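Local coordinates for 4-hydroxy-tetrahydrodipicolinate synthase (Thermotoga maritima, PDB 1O5K), which probably catalyses the condensation of pyruvate with aspartate semialdehyde to 4-hydroxy-tetrahydrodipicolinate, a step of lysine biosynthesis, as a homotetrameric Schiff-base lyase of the TIM-barrel class, at residues V62-R67 against T96-K101. Numbering follows the deposited sequence.
Sequences VNEDER and TLKLVK
Lys98 is the first residue of 96-101 to meet helix 64-78, and it does so with carbon: its CE rests 3.8 Å from Glu64 OE2, the two chains crossing at about a right angle. The lysine chain bends twice, at chi2 and again at chi4, and the second bend leaves NZ 4.9 Å from Glu64 OE1, too far for a salt bridge. The carboxylate has closer partners on the same helix as Lys98: Glu64 OE2 forms a salt bridge with Lys95 and accepts a hydrogen bond from Gln102.

One residue on, Leu99 turns its isobutyl group against both Glu64 and Arg67. CD2 lies 3.5 Å from Glu64 OE2 and 4.1 Å from Arg67 NE, while CD1 sits over one face of the guanidinium, offset toward its rim. Arg67 gets there with CG anti to its own carbonyl carbon (chi1 -68°) and a bend at chi3. The far end of the arginine is held by polar bonds: NH2 donates to Gly87 O and, at 3.0 Å, to a water in the guanidinium plane. That water in turn donates to Leu99 O (2.6 Å), bridging the two helices.

At the start of helix 64-78, Asn63 and Glu66 form a capping box, Glu66 N donating to Asn63 OD1 at 2.9 Å. Helices 64-78 and 93-106 follow successive strands of the TIM barrel and pack on its outside. Between the two segments the contact is mostly aliphatic carbon against charged groups, to which the water bridge and Glu64's bonds to Lys95 and Gln102 add directional polar links.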
ATOM      1  N   VAL A  62      18.453  19.229  17.225  1.00 24.69           N
ATOM      2  CA  VAL A  62      19.390  20.350  17.354  1.00 26.29           C
ATOM      3  C   VAL A  62      18.634  21.524  17.949  1.00 28.01           C
ATOM      4  O   VAL A  62      17.626  21.949  17.405  1.00 26.49           O
ATOM      5  CB  VAL A  62      19.956  20.702  15.999  1.00 28.56           C
ATOM      6  CG1 VAL A  62      20.858  21.919  16.093  1.00 28.53           C
ATOM      7  CG2 VAL A  62      20.766  19.498  15.453  1.00 24.58           C
ATOM      8  N   ASN A  63      19.150  22.055  19.049  1.00 24.35           N
ATOM      9  CA  ASN A  63      18.429  23.043  19.835  1.00 25.54           C
ATOM     10  C   ASN A  63      18.612  24.440  19.235  1.00 25.09           C
ATOM     11  O   ASN A  63      19.411  24.634  18.322  1.00 22.32           O
ATOM     12  CB  ASN A  63      18.788  22.917  21.319  1.00 28.39           C
ATOM     13  CG  ASN A  63      20.104  23.568  21.687  1.00 31.05           C
ATOM     14  OD1 ASN A  63      20.534  24.557  21.076  1.00 35.10           O
ATOM     15  ND2 ASN A  63      20.746  23.036  22.727  1.00 38.33           N
ATOM     16  N   GLU A  64      17.847  25.422  19.693  1.00 25.80           N
ATOM     17  CA  GLU A  64      17.872  26.715  19.010  1.00 28.33           C
ATOM     18  C   GLU A  64      19.233  27.391  19.010  1.00 25.39           C
ATOM     19  O   GLU A  64      19.626  27.992  18.011  1.00 29.30           O
ATOM     20  CB  GLU A  64      16.824  27.675  19.597  1.00 30.70           C
ATOM     21  CG  GLU A  64      15.381  27.259  19.334  1.00 41.73           C
ATOM     22  CD  GLU A  64      14.454  28.454  19.097  1.00 60.00           C
ATOM     23  OE1 GLU A  64      14.622  29.513  19.774  1.00 61.14           O
ATOM     24  OE2 GLU A  64      13.567  28.333  18.217  1.00 66.46           O
ATOM     25  N   ASP A  65      19.950  27.341  20.122  1.00 25.58           N
ATOM     26  CA  ASP A  65      21.264  27.957  20.180  1.00 27.77           C
ATOM     27  C   ASP A  65      22.249  27.256  19.226  1.00 24.89           C
ATOM     28  O   ASP A  65      23.015  27.888  18.520  1.00 25.76           O
ATOM     29  CB  ASP A  65      21.768  28.000  21.615  1.00 32.96           C
ATOM     30  CG  ASP A  65      20.998  29.045  22.468  1.00 45.36           C
ATOM     31  OD1 ASP A  65      20.824  30.203  21.970  1.00 48.09           O
ATOM     32  OD2 ASP A  65      20.530  28.802  23.624  1.00 53.34           O
ATOM     33  N   GLU A  66      22.162  25.939  19.148  1.00 22.16           N
ATOM     34  CA  GLU A  66      22.953  25.172  18.186  1.00 21.69           C
ATOM     35  C   GLU A  66      22.666  25.497  16.715  1.00 23.11           C
ATOM     36  O   GLU A  66      23.583  25.549  15.885  1.00 24.29           O
ATOM     37  CB  GLU A  66      22.730  23.664  18.444  1.00 21.31           C
ATOM     38  CG  GLU A  66      23.437  23.218  19.686  1.00 22.35           C
ATOM     39  CD  GLU A  66      23.032  21.829  20.126  1.00 29.72           C
ATOM     40  OE1 GLU A  66      21.914  21.388  19.776  1.00 24.91           O
ATOM     41  OE2 GLU A  66      23.847  21.185  20.824  1.00 26.72           O
ATOM     42  N   ARG A  67      21.395  25.706  16.402  1.00 25.05           N
ATOM     43  CA  ARG A  67      20.982  26.065  15.057  1.00 24.66           C
ATOM     44  C   ARG A  67      21.650  27.396  14.690  1.00 23.50           C
ATOM     45  O   ARG A  67      22.184  27.542  13.581  1.00 25.25           O
ATOM     46  CB  ARG A  67      19.481  26.278  15.003  1.00 23.71           C
ATOM     47  CG  ARG A  67      18.668  25.063  15.195  1.00 23.94           C
ATOM     48  CD  ARG A  67      17.149  25.374  15.272  1.00 28.32           C
ATOM     49  NE  ARG A  67      16.653  26.069  14.085  1.00 25.60           N
ATOM     50  CZ  ARG A  67      16.170  25.467  12.988  1.00 26.27           C
ATOM     51  NH1 ARG A  67      16.089  24.144  12.896  1.00 28.40           N
ATOM     52  NH2 ARG A  67      15.769  26.199  11.972  1.00 29.58           N
ATOM     53  N   THR A  96       6.673  27.761  13.079  1.00 25.84           N
ATOM     54  CA  THR A  96       7.399  27.754  11.810  1.00 23.97           C
ATOM     55  C   THR A  96       7.816  29.166  11.425  1.00 24.52           C
ATOM     56  O   THR A  96       8.957  29.413  11.059  1.00 23.73           O
ATOM     57  CB  THR A  96       6.546  27.116  10.705  1.00 26.11           C
ATOM     58  OG1 THR A  96       6.321  25.717  10.963  1.00 24.25           O
ATOM     59  CG2 THR A  96       7.303  27.134   9.399  1.00 24.02           C
ATOM     60  N   LEU A  97       6.909  30.126  11.530  1.00 21.97           N
ATOM     61  CA  LEU A  97       7.264  31.496  11.231  1.00 24.63           C
ATOM     62  C   LEU A  97       8.418  31.972  12.112  1.00 27.15           C
ATOM     63  O   LEU A  97       9.333  32.628  11.641  1.00 26.57           O
ATOM     64  CB  LEU A  97       6.043  32.402  11.331  1.00 26.29           C
ATOM     65  CG  LEU A  97       6.353  33.885  11.034  1.00 26.05           C
ATOM     66  CD1 LEU A  97       7.024  34.068   9.647  1.00 26.74           C
ATOM     67  CD2 LEU A  97       5.109  34.668  11.174  1.00 30.49           C
ATOM     68  N   LYS A  98       8.385  31.644  13.400  1.00 25.72           N
ATOM     69  CA  LYS A  98       9.427  32.033  14.297  1.00 26.64           C
ATOM     70  C   LYS A  98      10.769  31.506  13.807  1.00 27.20           C
ATOM     71  O   LYS A  98      11.757  32.227  13.775  1.00 26.45           O
ATOM     72  CB  LYS A  98       9.134  31.509  15.704  1.00 28.23           C
ATOM     73  CG  LYS A  98      10.128  31.956  16.781  1.00 36.75           C
ATOM     74  CD  LYS A  98      10.410  30.801  17.750  1.00 48.64           C
ATOM     75  CE  LYS A  98      11.234  31.220  18.948  1.00 52.51           C
ATOM     76  NZ  LYS A  98      10.549  32.273  19.743  1.00 53.13           N
ATOM     77  N   LEU A  99      10.810  30.252  13.401  1.00 24.15           N
ATOM     78  CA  LEU A  99      12.069  29.708  12.885  1.00 23.73           C
ATOM     79  C   LEU A  99      12.524  30.333  11.586  1.00 26.42           C
ATOM     80  O   LEU A  99      13.723  30.534  11.338  1.00 26.88           O
ATOM     81  CB  LEU A  99      11.938  28.232  12.674  1.00 25.83           C
ATOM     82  CG  LEU A  99      11.850  27.360  13.936  1.00 29.57           C
ATOM     83  CD1 LEU A  99      11.846  25.924  13.533  1.00 30.75           C
ATOM     84  CD2 LEU A  99      12.980  27.592  14.874  1.00 33.07           C
ATOM     85  N   VAL A 100      11.559  30.645  10.748  1.00 24.35           N
ATOM     86  CA  VAL A 100      11.842  31.313   9.468  1.00 25.61           C
ATOM     87  C   VAL A 100      12.434  32.695   9.728  1.00 25.39           C
ATOM     88  O   VAL A 100      13.474  33.055   9.180  1.00 25.02           O
ATOM     89  CB  VAL A 100      10.574  31.365   8.619  1.00 24.99           C
ATOM     90  CG1 VAL A 100      10.732  32.309   7.438  1.00 24.75           C
ATOM     91  CG2 VAL A 100      10.207  29.997   8.170  1.00 24.83           C
ATOM     92  N   LYS A 101      11.822  33.455  10.629  1.00 24.57           N
ATOM     93  CA  LYS A 101      12.332  34.800  10.975  1.00 26.89           C
ATOM     94  C   LYS A 101      13.737  34.761  11.645  1.00 27.79           C
ATOM     95  O   LYS A 101      14.597  35.622  11.385  1.00 25.72           O
ATOM     96  CB  LYS A 101      11.289  35.540  11.815  1.00 24.74           C
ATOM     97  CG  LYS A 101      10.045  35.945  11.036  1.00 31.36           C
TER
HETATM   98  O   HOH W   1      15.866  29.167  12.003  1.00 24.07           O